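Local coordinates for protein separin (Saccharomyces cerevisiae, PDB 5U1T) that cleaves the cohesin subunit Scc1 as a caspase-like cysteine protease at the onset of anaphase, letting the sister chromatids separate, and is held inactive by securin until then, at residues 705-708 with 709-713; 736-739 with 740-744. One frame throughout, in Å; residues are numbered along the deposited sequence.

Contact 1: residues 705-708 with 709-713; sequences IYFG and KTLPA
A wide, pi-type turn near the end of helix 700-714 brings Ile705 and Tyr706 against Lys709, Thr710 and Leu711, ahead of the kink at Pro712. Ile705 O takes two backbone donors. Lys709 N, 2.8 Å from Ile705 O, stands above the carbonyl plane. Thr710 N, 2.9 Å from Ile705 O, is tilted only 16° from it. The Thr710 hydroxyl OG1 adds a weak third bond to Ile705 O. One residue on, the five-residue step is repeated, for Leu711 N bonds Tyr706 O at 2.7 Å, nearly along the C=O axis. Pro712 has no N-H to offer the preceding turn, and the helix kinks there; its ring atom CG rests 3.3 Å from Phe707 O.

Two aromatic side chains share Leu711. Its CG is turned anti to the backbone N (chi1 -164°), which carries the branch back along the helix and sets CD2 where it touches both rings, 3.7 Å from Tyr706 CE2 and as near to Phe707 CD1. Leu711 CB lies over one face of the tyrosine ring, while Thr710 CB approaches the ring obliquely, 3.9 Å from Tyr706 CD1, and the side chains of Tyr706 and Thr710 cross at about a right angle. The rings also meet each other: Tyr706 CD2 sits over the centre of the Phe707 ring, 3.6 Å above its plane. Phe707 and Leu711 run side by side, pointing the same way into the buried side, where Phe703 and Ile691 adjoin the phenylalanine and Leu675 and Phe719 the leucine. The i to i+5 bonds are those of a pi-bulge in an alpha-helix; here a proline kink follows it.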
# COMPACT_ATOMS: atom_id res chain seq x y z
N ILE A 705 -9.31 19.49 -6.17
CA ILE A 705 -10.73 19.79 -5.99
C ILE A 705 -11.48 18.51 -5.67
O ILE A 705 -12.30 18.47 -4.75
CB ILE A 705 -11.36 20.44 -7.22
CG1 ILE A 705 -10.61 21.72 -7.60
CG2 ILE A 705 -12.83 20.72 -6.94
CD1 ILE A 705 -10.81 22.91 -6.66
N TYR A 706 -11.17 17.47 -6.42
CA TYR A 706 -11.90 16.22 -6.29
C TYR A 706 -11.73 15.56 -4.92
O TYR A 706 -12.72 15.28 -4.23
CB TYR A 706 -11.50 15.23 -7.37
CG TYR A 706 -12.37 14.02 -7.28
CD1 TYR A 706 -13.74 14.14 -7.51
CD2 TYR A 706 -11.87 12.79 -6.89
CE1 TYR A 706 -14.56 13.06 -7.40
CE2 TYR A 706 -12.69 11.70 -6.78
CZ TYR A 706 -14.04 11.84 -7.04
OH TYR A 706 -14.89 10.75 -6.93
N PHE A 707 -10.48 15.30 -4.55
CA PHE A 707 -10.19 14.62 -3.29
C PHE A 707 -10.22 15.55 -2.08
O PHE A 707 -10.36 15.08 -0.94
CB PHE A 707 -8.84 13.93 -3.38
CG PHE A 707 -8.82 12.80 -4.34
CD1 PHE A 707 -9.38 11.57 -3.99
CD2 PHE A 707 -8.26 12.95 -5.59
CE1 PHE A 707 -9.37 10.53 -4.86
CE2 PHE A 707 -8.25 11.91 -6.48
CZ PHE A 707 -8.81 10.68 -6.11
N GLY A 708 -10.08 16.85 -2.33
CA GLY A 708 -10.03 17.83 -1.26
C GLY A 708 -11.34 18.52 -0.99
O GLY A 708 -11.54 19.02 0.10
N LYS A 709 -12.24 18.56 -1.97
CA LYS A 709 -13.54 19.18 -1.75
C LYS A 709 -14.71 18.24 -2.11
O LYS A 709 -15.48 17.83 -1.23
CB LYS A 709 -13.65 20.49 -2.53
CG LYS A 709 -12.71 21.61 -2.03
CD LYS A 709 -13.31 22.99 -2.30
CE LYS A 709 -12.81 24.07 -1.33
NZ LYS A 709 -11.44 24.57 -1.67
N THR A 710 -14.82 17.90 -3.39
CA THR A 710 -15.93 17.07 -3.89
C THR A 710 -16.13 15.75 -3.12
O THR A 710 -17.19 15.51 -2.52
CB THR A 710 -15.71 16.73 -5.38
OG1 THR A 710 -15.37 17.93 -6.09
CG2 THR A 710 -16.96 16.11 -5.98
N LEU A 711 -15.11 14.90 -3.13
CA LEU A 711 -15.18 13.61 -2.47
C LEU A 711 -15.46 13.67 -0.94
O LEU A 711 -16.27 12.90 -0.43
CB LEU A 711 -13.88 12.83 -2.73
CG LEU A 711 -13.93 11.34 -2.45
CD1 LEU A 711 -15.29 10.79 -2.85
CD2 LEU A 711 -12.82 10.63 -3.20
N PRO A 712 -14.80 14.59 -0.20
CA PRO A 712 -15.17 14.71 1.21
C PRO A 712 -16.60 15.22 1.44
O PRO A 712 -17.15 14.97 2.52
CB PRO A 712 -14.17 15.73 1.76
CG PRO A 712 -13.02 15.67 0.84
CD PRO A 712 -13.61 15.41 -0.51
N ALA A 713 -17.18 15.92 0.47
CA ALA A 713 -18.52 16.48 0.62
C ALA A 713 -19.61 15.41 0.46
O ALA A 713 -20.79 15.63 0.78
CB ALA A 713 -18.73 17.61 -0.38

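Contact 2: residues 736-739 with 740-744; sequences ILLN and IKIFN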
# COMPACT_ATOMS: atom_id res chain seq x y z
N ILE A 736 -7.59 4.75 6.36
CA ILE A 736 -6.29 5.36 6.54
C ILE A 736 -5.44 5.09 5.31
O ILE A 736 -4.77 5.98 4.82
CB ILE A 736 -5.58 4.84 7.80
CG1 ILE A 736 -6.41 5.13 9.05
CG2 ILE A 736 -4.24 5.50 7.95
CD1 ILE A 736 -5.76 4.65 10.34
N LEU A 737 -5.49 3.86 4.81
CA LEU A 737 -4.76 3.51 3.60
C LEU A 737 -5.20 4.35 2.40
O LEU A 737 -4.37 4.69 1.55
CB LEU A 737 -4.92 2.02 3.27
CG LEU A 737 -4.25 1.03 4.21
CD1 LEU A 737 -4.68 -0.38 3.88
CD2 LEU A 737 -2.74 1.15 4.17
N LEU A 738 -6.49 4.67 2.32
CA LEU A 738 -6.99 5.51 1.23
C LEU A 738 -6.32 6.88 1.28
O LEU A 738 -5.86 7.41 0.26
CB LEU A 738 -8.51 5.68 1.30
CG LEU A 738 -9.09 6.64 0.26
CD1 LEU A 738 -9.13 5.98 -1.10
CD2 LEU A 738 -10.45 7.16 0.67
N ASN A 739 -6.27 7.44 2.48
CA ASN A 739 -5.74 8.78 2.67
C ASN A 739 -4.23 8.79 2.51
O ASN A 739 -3.66 9.79 2.12
CB ASN A 739 -6.15 9.33 4.04
CG ASN A 739 -7.61 9.78 4.08
OD1 ASN A 739 -8.52 8.96 4.25
ND2 ASN A 739 -7.85 11.08 3.94
N ILE A 740 -3.59 7.66 2.80
CA ILE A 740 -2.17 7.52 2.56
C ILE A 740 -1.91 7.60 1.06
O ILE A 740 -1.02 8.33 0.60
CB ILE A 740 -1.64 6.20 3.14
CG1 ILE A 740 -1.56 6.30 4.67
CG2 ILE A 740 -0.29 5.85 2.52
CD1 ILE A 740 -1.12 5.03 5.39
N LYS A 741 -2.71 6.86 0.31
CA LYS A 741 -2.59 6.82 -1.14
C LYS A 741 -2.88 8.19 -1.76
O LYS A 741 -2.27 8.55 -2.76
CB LYS A 741 -3.52 5.76 -1.72
CG LYS A 741 -3.15 5.24 -3.08
CD LYS A 741 -4.25 4.37 -3.62
CE LYS A 741 -3.96 3.95 -5.04
NZ LYS A 741 -5.14 3.29 -5.64
N ILE A 742 -3.81 8.95 -1.19
CA ILE A 742 -4.12 10.26 -1.73
C ILE A 742 -2.92 11.17 -1.59
O ILE A 742 -2.49 11.78 -2.57
CB ILE A 742 -5.34 10.89 -1.05
CG1 ILE A 742 -6.63 10.17 -1.45
CG2 ILE A 742 -5.45 12.33 -1.45
CD1 ILE A 742 -7.86 10.65 -0.70
N PHE A 743 -2.35 11.23 -0.39
CA PHE A 743 -1.17 12.06 -0.13
C PHE A 743 0.08 11.64 -0.91
O PHE A 743 0.91 12.47 -1.23
CB PHE A 743 -0.85 12.08 1.37
CG PHE A 743 -1.77 12.94 2.17
CD1 PHE A 743 -2.07 14.23 1.76
CD2 PHE A 743 -2.37 12.45 3.32
CE1 PHE A 743 -2.95 15.02 2.50
CE2 PHE A 743 -3.26 13.23 4.05
CZ PHE A 743 -3.55 14.53 3.64
N ASN A 744 0.21 10.34 -1.19
CA ASN A 744 1.32 9.83 -1.98
C ASN A 744 1.25 10.31 -3.43
O ASN A 744 2.27 10.68 -4.01
CB ASN A 744 1.34 8.30 -1.94
CG ASN A 744 2.39 7.76 -1.00
OD1 ASN A 744 3.25 8.49 -0.52
ND2 ASN A 744 2.33 6.46 -0.73
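Ile736 meets Ile740 one turn further along helix 729-752, its branch methyl CG2 lying 4.1 Å from Ile740 CD1 as the two side chains cross. Ile736 O accepts Ile740 N at 2.9 Å, with the donor in the carbonyl plane. With Ile740 CG1 anti to its own carbonyl carbon (chi1 -74°), the chain runs back over the preceding turn, which brings CD1 to Ile736.

Leu737 comes to Ile740 from another side, its CD2 being 4.4 Å from Ile740 CD1, a looser touch. Its carbonyl oxygen receives Lys741 N. Cutting Ile740 back to an alanine is likely to leave the methyls of Ile736 and Leu737 without their common partner and to open a gap toward Leu769 of helix 756-775.

Leu738 does for Ile742 much what Ile736 does for Ile740. Leu738 O bonds Ile742 N at 2.9 Å, and Ile742 CD1 lies 4.3 Å from Leu738 CG. At Asn739 the backbone makes the contact: Asn739 O takes Phe743 N at 3.2 Å in a nearly straight bond (172°) and also lies near the phenylalanine ring, obliquely to it.

The four successive i to i+4 bonds make this a regular alpha-helical segment, with neighbours on several flanks. Ile736, Leu737 and Ile740 pack on helix 756-775, and Leu737 and Ile740 also touch helix 782-805, where Asn744 ND2 bonds Ser791 O. Leu738 lies against helix 680-689; there the extended Lys741 bonds Ser688 O through NZ and forms a salt bridge to Glu651 of helix 642-655.

In the fold
Contact 1 and contact 2 lie on helices 700-714 and 729-752, which follow one another in the chain, and their centres are about 14 Å apart. They meet directly where Phe707 CD1 packs 3.7 Å from Ile742 CD1, so the phenylalanine that flanks Leu711 in contact 1 also reaches Ile742 in contact 2. Loop residues join them further: Ile691 touches both Phe707 and Ile742, and Phe719, from the linker between the helices, touches Leu711, Pro712 and Asn739. Contact 2 is the more deeply buried of the pair. Both belong to the helical part of separase, away from Cys1497, the catalytic cysteine inferred by similarity.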